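Local coordinates for anopheles Plasmodium-responsive Leucine-rich repeat protein 1B (Anopheles gambiae, PDB 4XGO) that probably acts in the mosquito response to Plasmodium by binding partner proteins such as LRIM1, here represented by its leucine-rich repeat domain, at residues A[30-36]-A[53-59]; A[165-171]-A[186-192]; A[284-288]-A[305-309]. Residues are numbered along the deposited sequence.

Interaction 1 (A[30-36]-A[53-59])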
# COMPACT_ATOMS: atom_id res chain seq x y z
N LEU A 30 15.18 -12.94 -7.14
CA LEU A 30 14.45 -12.42 -8.27
C LEU A 30 13.40 -11.43 -7.80
O LEU A 30 12.44 -11.13 -8.53
CB LEU A 30 13.78 -13.56 -9.03
CG LEU A 30 14.70 -14.65 -9.56
CD1 LEU A 30 13.88 -15.73 -10.27
CD2 LEU A 30 15.77 -14.07 -10.47
N ASN A 31 13.58 -10.89 -6.60
CA ASN A 31 12.61 -9.90 -6.12
C ASN A 31 12.63 -8.65 -6.99
O ASN A 31 13.71 -8.19 -7.39
CB ASN A 31 12.98 -9.43 -4.72
CG ASN A 31 12.81 -10.50 -3.66
OD1 ASN A 31 12.19 -11.54 -3.88
ND2 ASN A 31 13.39 -10.24 -2.50
N GLY A 32 11.46 -8.07 -7.23
CA GLY A 32 11.36 -6.73 -7.79
C GLY A 32 11.83 -6.60 -9.23
O GLY A 32 12.27 -5.53 -9.64
N LEU A 33 11.73 -7.69 -10.01
CA LEU A 33 12.20 -7.68 -11.41
C LEU A 33 11.08 -7.60 -12.45
O LEU A 33 11.32 -7.81 -13.63
CB LEU A 33 13.12 -8.87 -11.69
CG LEU A 33 14.37 -8.98 -10.82
CD1 LEU A 33 15.18 -10.23 -11.14
CD2 LEU A 33 15.25 -7.72 -10.93
N GLN A 34 9.89 -7.21 -12.01
CA GLN A 34 8.68 -7.10 -12.85
C GLN A 34 8.41 -8.40 -13.61
O GLN A 34 8.04 -8.37 -14.79
CB GLN A 34 8.76 -5.92 -13.84
CG GLN A 34 9.05 -4.54 -13.24
CD GLN A 34 7.92 -3.98 -12.39
OE1 GLN A 34 8.18 -3.24 -11.41
NE2 GLN A 34 6.67 -4.30 -12.74
N ILE A 35 8.62 -9.53 -12.95
CA ILE A 35 8.35 -10.83 -13.55
C ILE A 35 6.87 -11.05 -13.64
O ILE A 35 6.15 -10.91 -12.64
CB ILE A 35 8.99 -11.98 -12.75
CG1 ILE A 35 10.52 -11.84 -12.80
CG2 ILE A 35 8.57 -13.35 -13.30
CD1 ILE A 35 11.25 -12.75 -11.86
N GLU A 36 6.39 -11.36 -14.83
CA GLU A 36 4.97 -11.63 -15.03
C GLU A 36 4.74 -13.11 -15.35
O GLU A 36 4.17 -13.81 -14.55
CB GLU A 36 4.38 -10.73 -16.11
CG GLU A 36 2.86 -10.76 -16.14
CD GLU A 36 2.26 -9.96 -17.28
OE1 GLU A 36 3.02 -9.33 -18.06
OE2 GLU A 36 1.02 -9.98 -17.41
N TYR A 53 13.65 -16.23 -3.87
CA TYR A 53 12.93 -15.00 -3.56
C TYR A 53 12.34 -14.41 -4.83
O TYR A 53 13.09 -14.07 -5.76
CB TYR A 53 13.85 -13.99 -2.90
CG TYR A 53 14.67 -14.46 -1.73
CD1 TYR A 53 14.20 -15.44 -0.86
CD2 TYR A 53 15.91 -13.88 -1.45
CE1 TYR A 53 14.92 -15.84 0.24
CE2 TYR A 53 16.65 -14.26 -0.34
CZ TYR A 53 16.17 -15.24 0.49
OH TYR A 53 16.89 -15.62 1.60
N MET A 54 11.00 -14.35 -4.91
CA MET A 54 10.30 -13.74 -6.05
C MET A 54 9.23 -12.73 -5.60
O MET A 54 8.17 -12.57 -6.23
CB MET A 54 9.70 -14.84 -6.96
CG MET A 54 10.76 -15.77 -7.51
SD MET A 54 10.07 -16.98 -8.68
CE MET A 54 9.53 -18.24 -7.57
N ARG A 55 9.56 -12.02 -4.53
CA ARG A 55 8.67 -11.02 -3.95
C ARG A 55 8.63 -9.76 -4.84
O ARG A 55 9.57 -9.49 -5.58
CB ARG A 55 9.21 -10.56 -2.58
CG ARG A 55 9.58 -11.64 -1.56
CD ARG A 55 10.26 -10.99 -0.33
NE ARG A 55 9.24 -10.45 0.56
CZ ARG A 55 9.35 -9.39 1.36
NH1 ARG A 55 10.44 -8.66 1.43
NH2 ARG A 55 8.31 -9.04 2.09
N PHE A 56 7.51 -9.03 -4.77
CA PHE A 56 7.35 -7.74 -5.44
C PHE A 56 7.50 -7.85 -6.95
O PHE A 56 8.20 -7.05 -7.58
CB PHE A 56 8.33 -6.69 -4.88
CG PHE A 56 8.25 -6.52 -3.39
CD1 PHE A 56 7.26 -5.76 -2.83
CD2 PHE A 56 9.22 -7.07 -2.57
CE1 PHE A 56 7.21 -5.56 -1.46
CE2 PHE A 56 9.17 -6.89 -1.20
CZ PHE A 56 8.17 -6.15 -0.65
N ASN A 57 6.85 -8.84 -7.53
CA ASN A 57 6.78 -8.97 -8.97
C ASN A 57 5.32 -8.82 -9.38
O ASN A 57 4.51 -8.26 -8.63
CB ASN A 57 7.39 -10.31 -9.39
CG ASN A 57 8.91 -10.29 -9.36
OD1 ASN A 57 9.56 -9.55 -10.12
ND2 ASN A 57 9.49 -11.10 -8.50
N VAL A 58 4.96 -9.30 -10.57
CA VAL A 58 3.57 -9.21 -11.01
C VAL A 58 3.10 -10.58 -11.50
O VAL A 58 2.40 -10.69 -12.51
CB VAL A 58 3.37 -8.10 -12.07
CG1 VAL A 58 3.42 -6.73 -11.40
CG2 VAL A 58 4.40 -8.19 -13.17
N ILE A 59 3.46 -11.61 -10.75
CA ILE A 59 3.21 -12.98 -11.14
C ILE A 59 1.72 -13.28 -10.95
O ILE A 59 1.17 -13.08 -9.87
CB ILE A 59 4.07 -13.97 -10.34
CG1 ILE A 59 5.57 -13.75 -10.62
CG2 ILE A 59 3.67 -15.41 -10.67
CD1 ILE A 59 6.48 -14.30 -9.53
O HOH W 1 8.63 -5.77 -9.82

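Interaction 2 (A[165-171]-A[186-192]). With NAG (2-acetamido-2-deoxy-beta-D-glucopyranose), chain C; GOL (glycerol), chain H.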
# COMPACT_ATOMS: atom_id res chain seq x y z
N ASP A 165 -1.20 -15.77 14.24
CA ASP A 165 -1.89 -14.51 14.04
C ASP A 165 -2.99 -14.74 13.00
O ASP A 165 -2.71 -15.03 11.84
CB ASP A 165 -0.92 -13.40 13.63
CG ASP A 165 -1.58 -12.01 13.56
OD1 ASP A 165 -2.83 -11.91 13.50
OD2 ASP A 165 -0.83 -10.99 13.54
N ALA A 166 -4.24 -14.66 13.46
CA ALA A 166 -5.42 -14.72 12.57
C ALA A 166 -6.32 -13.49 12.73
O ALA A 166 -7.53 -13.54 12.46
CB ALA A 166 -6.18 -16.02 12.76
N SER A 167 -5.70 -12.36 13.05
CA SER A 167 -6.40 -11.10 13.27
C SER A 167 -6.97 -10.61 11.95
O SER A 167 -6.51 -11.03 10.88
CB SER A 167 -5.48 -10.04 13.90
OG SER A 167 -4.38 -9.68 13.06
N HIS A 168 -7.99 -9.77 12.04
CA HIS A 168 -8.58 -9.17 10.85
C HIS A 168 -9.11 -10.24 9.87
O HIS A 168 -8.76 -10.27 8.69
CB HIS A 168 -7.61 -8.21 10.19
CG HIS A 168 -7.17 -7.09 11.08
ND1 HIS A 168 -7.85 -5.90 11.13
CD2 HIS A 168 -6.13 -6.97 11.93
CE1 HIS A 168 -7.25 -5.09 11.98
NE2 HIS A 168 -6.19 -5.71 12.47
N ASN A 169 -9.95 -11.11 10.39
CA ASN A 169 -10.72 -12.06 9.56
C ASN A 169 -12.19 -11.90 9.96
O ASN A 169 -12.55 -10.85 10.50
CB ASN A 169 -10.19 -13.47 9.77
CG ASN A 169 -9.01 -13.79 8.86
OD1 ASN A 169 -9.18 -14.11 7.68
ND2 ASN A 169 -7.80 -13.66 9.41
N THR A 170 -13.03 -12.89 9.69
CA THR A 170 -14.42 -12.91 10.18
C THR A 170 -14.67 -14.18 10.97
O THR A 170 -15.74 -14.84 10.84
CB THR A 170 -15.45 -12.77 9.02
OG1 THR A 170 -15.31 -13.84 8.08
CG2 THR A 170 -15.26 -11.46 8.31
N ILE A 171 -13.70 -14.55 11.79
CA ILE A 171 -13.72 -15.85 12.46
C ILE A 171 -14.79 -15.89 13.55
O ILE A 171 -14.83 -15.01 14.40
CB ILE A 171 -12.33 -16.16 13.04
CG1 ILE A 171 -11.34 -16.39 11.90
CG2 ILE A 171 -12.34 -17.38 13.94
CD1 ILE A 171 -9.88 -16.26 12.32
N LYS A 186 -3.24 -14.24 18.33
CA LYS A 186 -3.80 -12.95 17.98
C LYS A 186 -5.04 -13.19 17.14
O LYS A 186 -4.96 -13.71 16.02
CB LYS A 186 -2.80 -12.14 17.17
CG LYS A 186 -1.43 -12.05 17.75
CD LYS A 186 -1.41 -11.45 19.12
CE LYS A 186 -1.70 -9.95 19.10
NZ LYS A 186 -0.65 -9.15 18.39
N LEU A 187 -6.19 -12.85 17.73
CA LEU A 187 -7.51 -13.01 17.11
C LEU A 187 -8.31 -11.70 17.09
O LEU A 187 -9.53 -11.71 16.89
CB LEU A 187 -8.31 -14.11 17.83
CG LEU A 187 -7.86 -15.53 17.52
CD1 LEU A 187 -8.46 -16.57 18.44
CD2 LEU A 187 -8.16 -15.84 16.08
N GLN A 188 -7.63 -10.57 17.26
CA GLN A 188 -8.34 -9.29 17.30
C GLN A 188 -8.97 -8.99 15.94
O GLN A 188 -8.44 -9.42 14.90
CB GLN A 188 -7.42 -8.15 17.76
CG GLN A 188 -6.28 -7.75 16.84
CD GLN A 188 -5.01 -8.57 17.00
OE1 GLN A 188 -5.01 -9.65 17.59
NE2 GLN A 188 -3.89 -8.02 16.50
N HIS A 189 -10.12 -8.31 15.96
CA HIS A 189 -10.85 -7.94 14.75
C HIS A 189 -11.36 -9.20 14.07
O HIS A 189 -10.94 -9.55 12.95
CB HIS A 189 -10.01 -7.07 13.80
CG HIS A 189 -9.69 -5.70 14.33
ND1 HIS A 189 -10.54 -4.62 14.21
CD2 HIS A 189 -8.60 -5.24 14.99
CE1 HIS A 189 -9.98 -3.56 14.77
NE2 HIS A 189 -8.81 -3.92 15.26
N ASN A 190 -12.25 -9.90 14.77
CA ASN A 190 -12.93 -11.07 14.26
C ASN A 190 -14.39 -11.04 14.69
O ASN A 190 -14.89 -9.98 15.09
CB ASN A 190 -12.19 -12.34 14.67
CG ASN A 190 -11.10 -12.70 13.68
OD1 ASN A 190 -11.38 -12.93 12.50
ND2 ASN A 190 -9.84 -12.67 14.13
N ASN A 191 -15.05 -12.19 14.61
CA ASN A 191 -16.48 -12.29 14.95
C ASN A 191 -16.78 -13.33 16.03
O ASN A 191 -17.82 -14.01 16.00
CB ASN A 191 -17.23 -12.55 13.66
CG ASN A 191 -17.30 -11.31 12.78
OD1 ASN A 191 -18.19 -10.47 12.95
ND2 ASN A 191 -16.38 -11.18 11.89
N LEU A 192 -15.89 -13.43 17.00
CA LEU A 192 -16.03 -14.39 18.08
C LEU A 192 -17.14 -13.97 19.03
O LEU A 192 -17.24 -12.79 19.37
CB LEU A 192 -14.72 -14.58 18.85
CG LEU A 192 -13.62 -15.27 18.04
CD1 LEU A 192 -12.29 -15.06 18.75
CD2 LEU A 192 -13.95 -16.74 17.84
C1 NAG C . 1.13 -10.86 10.54
C2 NAG C . 2.08 -10.18 11.53
C3 NAG C . 1.73 -8.69 11.64
C4 NAG C . 1.72 -8.02 10.28
C5 NAG C . 0.90 -8.87 9.30
C6 NAG C . 1.05 -8.30 7.88
C7 NAG C . 2.89 -10.98 13.68
C8 NAG C . 2.56 -11.51 15.04
N2 NAG C . 1.89 -10.73 12.84
O3 NAG C . 2.61 -8.03 12.54
O4 NAG C . 1.06 -6.76 10.36
O5 NAG C . 1.30 -10.23 9.30
O6 NAG C . -0.19 -7.68 7.61
O7 NAG C . 4.05 -10.80 13.37
C1 GOL H . -4.37 -4.00 16.12
O1 GOL H . -4.46 -4.94 15.02
C2 GOL H . -5.66 -3.95 16.94
O2 GOL H . -6.32 -2.68 16.80
C3 GOL H . -5.38 -4.18 18.43
O3 GOL H . -6.61 -4.40 19.14
O HOH W 2 -14.56 -9.17 11.38

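Interaction 3 (A[284-288]-A[305-309])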
# COMPACT_ATOMS: atom_id res chain seq x y z
N ILE A 284 -19.02 1.59 34.37
CA ILE A 284 -18.78 1.02 35.69
C ILE A 284 -19.14 2.06 36.77
O ILE A 284 -18.82 3.23 36.65
CB ILE A 284 -17.33 0.56 35.85
CG1 ILE A 284 -17.07 -0.57 34.86
CG2 ILE A 284 -17.07 0.05 37.26
CD1 ILE A 284 -15.59 -0.79 34.59
N VAL A 285 -19.83 1.61 37.82
CA VAL A 285 -20.28 2.50 38.89
C VAL A 285 -19.46 2.28 40.17
O VAL A 285 -19.02 3.25 40.83
CB VAL A 285 -21.79 2.27 39.16
CG1 VAL A 285 -22.27 3.06 40.39
CG2 VAL A 285 -22.60 2.62 37.92
N THR A 286 -19.31 1.02 40.55
CA THR A 286 -18.47 0.65 41.67
C THR A 286 -17.51 -0.44 41.22
O THR A 286 -17.82 -1.24 40.36
CB THR A 286 -19.29 0.18 42.90
OG1 THR A 286 -19.94 -1.06 42.62
CG2 THR A 286 -20.33 1.21 43.27
N PHE A 287 -16.34 -0.46 41.83
CA PHE A 287 -15.32 -1.45 41.55
C PHE A 287 -14.36 -1.44 42.74
O PHE A 287 -14.15 -0.40 43.36
CB PHE A 287 -14.57 -1.07 40.27
CG PHE A 287 -13.47 -2.02 39.91
CD1 PHE A 287 -13.76 -3.31 39.52
CD2 PHE A 287 -12.14 -1.62 40.00
CE1 PHE A 287 -12.73 -4.19 39.20
CE2 PHE A 287 -11.12 -2.49 39.70
CZ PHE A 287 -11.41 -3.77 39.29
N LYS A 288 -13.80 -2.60 43.07
CA LYS A 288 -12.93 -2.73 44.23
C LYS A 288 -11.59 -3.34 43.85
O LYS A 288 -11.51 -4.19 42.98
CB LYS A 288 -13.58 -3.64 45.27
CG LYS A 288 -14.89 -3.09 45.82
CD LYS A 288 -15.52 -4.06 46.80
CE LYS A 288 -16.61 -3.38 47.61
NZ LYS A 288 -17.47 -4.38 48.31
N TRP A 305 -18.81 6.59 37.70
CA TRP A 305 -18.35 6.27 39.06
C TRP A 305 -19.20 6.85 40.17
O TRP A 305 -19.58 8.01 40.14
CB TRP A 305 -16.92 6.80 39.30
CG TRP A 305 -15.92 6.14 38.48
CD1 TRP A 305 -15.21 6.68 37.44
CD2 TRP A 305 -15.51 4.78 38.57
NE1 TRP A 305 -14.38 5.73 36.89
CE2 TRP A 305 -14.55 4.56 37.56
CE3 TRP A 305 -15.86 3.72 39.41
CZ2 TRP A 305 -13.95 3.31 37.36
CZ3 TRP A 305 -15.26 2.48 39.21
CH2 TRP A 305 -14.31 2.30 38.22
N ASP A 306 -19.42 6.02 41.18
CA ASP A 306 -19.87 6.47 42.50
C ASP A 306 -18.63 7.02 43.23
O ASP A 306 -17.57 6.38 43.25
CB ASP A 306 -20.48 5.27 43.21
CG ASP A 306 -20.73 5.50 44.66
OD1 ASP A 306 -21.78 6.10 44.98
OD2 ASP A 306 -19.91 5.03 45.47
N CYS A 307 -18.73 8.23 43.77
CA CYS A 307 -17.56 8.89 44.37
C CYS A 307 -16.97 8.08 45.53
O CYS A 307 -15.76 7.97 45.64
CB CYS A 307 -17.90 10.31 44.85
SG CYS A 307 -18.20 11.50 43.53
N ASN A 308 -17.81 7.52 46.37
CA ASN A 308 -17.32 6.74 47.52
C ASN A 308 -16.50 5.53 47.07
O ASN A 308 -15.44 5.25 47.62
CB ASN A 308 -18.49 6.33 48.42
CG ASN A 308 -19.07 7.50 49.20
OD1 ASN A 308 -18.34 8.43 49.56
ND2 ASN A 308 -20.38 7.47 49.45
N SER A 309 -16.96 4.85 46.03
CA SER A 309 -16.22 3.70 45.49
C SER A 309 -14.90 4.13 44.86
O SER A 309 -13.85 3.52 45.07
CB SER A 309 -17.06 2.98 44.44
OG SER A 309 -16.45 1.76 44.06
O HOH W 3 -13.51 1.00 45.55

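Interaction 1 (A[30-36]-A[53-59])
Two asparagine side chains bind the successive loops 30-36 and 53-59 together. N57, buried with chi1 near -77° (m) and chi2 near -65°, turns its amide into the loop before it. There N57 ND2 donates to L30 O at 3.0 Å, while N57 OD1 accepts from L33 N at 2.9 Å and from I35 N at 3.0 Å. N57 ND2 also donates to M54 O of its own loop at 3.0 Å, so one side chain serves both backbones. N31 works in the reverse sense: with chi1 m and chi2 near -14° its OD1 accepts from R55 N at 2.8 Å, and its backbone O bonds N31 ND2 of the second subunit. G32, with positive phi, takes the third position of the type II turn from L30 to L33, and its N donates to R55 O at 2.9 Å. Backbone bonds L30 N to Y53 O (2.7 Å) and V58 N to I35 O (2.9 Å) complete the pairing, and a water links Q34 N (2.9 Å) with F56 O (2.6 Å). Beneath the polar edge, I35 and I59 share the mt rotamer, and I35 CG2 meets I59 CG1 at 4.0 Å; L30 CB meets M54 CG at the same distance. R55 (m, t, p) carries its guanidinium away from 30-36, to a salt bridge with D79 and a bond to G32 O of the second subunit. N57 is followed by N81 one repeat later, giving the row of inward-turned asparagines characteristic of leucine-rich repeat solenoids.

Interaction 2 (A[165-171]-A[186-192])
The rings of H168 and H189, at equivalent places in adjacent repeats, lie in an offset stack with centroids 4.3 Å apart and planes at 12°. Both residues have a left-handed backbone and chi1 m, which makes the rings nearly parallel; H189 CB also sits over the H168 face, a CH-pi contact of 3.8 Å to the ring centroid. Y149 stacks on H168 and Y211 on H189, extending the column. A glycerol, probably from the crystallisation liquor, spans the two rings, with O1 3.2 Å from H168 NE2 and O2 3.2 Å from H189 NE2. Beside the stack, H168 N donates to Q188 O at 2.9 Å and A166 N to K186 O at 2.8 Å. N190 reaches into 165-171, where its ND2 bonds A166 O at 3.0 Å and its OD1, less surely placed in the model, accepts from I171 N at 2.9 Å; N191 N then donates to I171 O at 2.8 Å. D165 OD1 accepts from S167 N (2.9 Å) as an Asx turn and from S167 OG (2.8 Å), while D165 OD2 takes the N2 hydrogen of a glycan N-acetylglucosamine at 2.8 Å. Inside, L187 CD2 touches A166 CB at 3.9 Å and I171 CD1 at 4.2 Å. Backbone polar groups are thus paired within the buried turn by N190, whereas the histidines stack by their faces and hydrogen-bond the glycerol by their NE2 edges, and D165 bonds the attached glycan.

Interaction 3 (A[284-288]-A[305-309])
This is a junction between the repeat solenoid and its C-terminal cap: the loop 284-288, ahead of the last solenoid strand 297-299, packs on the start of helix 307-316. D306 N donates to V285 O at 2.8 Å in a nearly straight bond, and S309 OG accepts from F287 N at 3.1 Å. D306 is the N-cap of the helix, its OD2 taking the S309 N hydrogen at 3.0 Å. A water donates to both F287 O (2.7 Å) and S309 O (2.6 Å). W305 provides the apolar part: its CZ3 lies 3.6 Å from I284 CG2 and, at the ring edge, 3.8 Å from F287 CB, while its NE1 bonds L300 O. C307 adds a disulfide to C341, consistent with a cysteine-bearing cap as in other extracellular leucine-rich repeat proteins. W305 thus adds apolar contact with I284 and F287, while the bonds from D306 N and F287 N join the capped helix start to the loop 284-288.

Overall arrangement
All three contacts lie in series, neither nested nor crossed; each closes a loop with 14 to 16 residues between its segments, equivalent positions lying about one repeat, 21 to 24 residues, apart. Interaction 1 joins the turns after strands 27-29 and 51-53 at the N-terminal end, where the second subunit also packs. Interaction 2 repeats this link near the middle, after strands 163-165 and 184-186, its centre about 30 Å from that of interaction 1. Interaction 3, its centre about 33 Å from that of interaction 2, ties the loop before strand 297-299 to helix 307-316. Interactions 1 and 3, on opposite sides of the chain's centre with centres about 59 Å apart, mark the solenoid's ends.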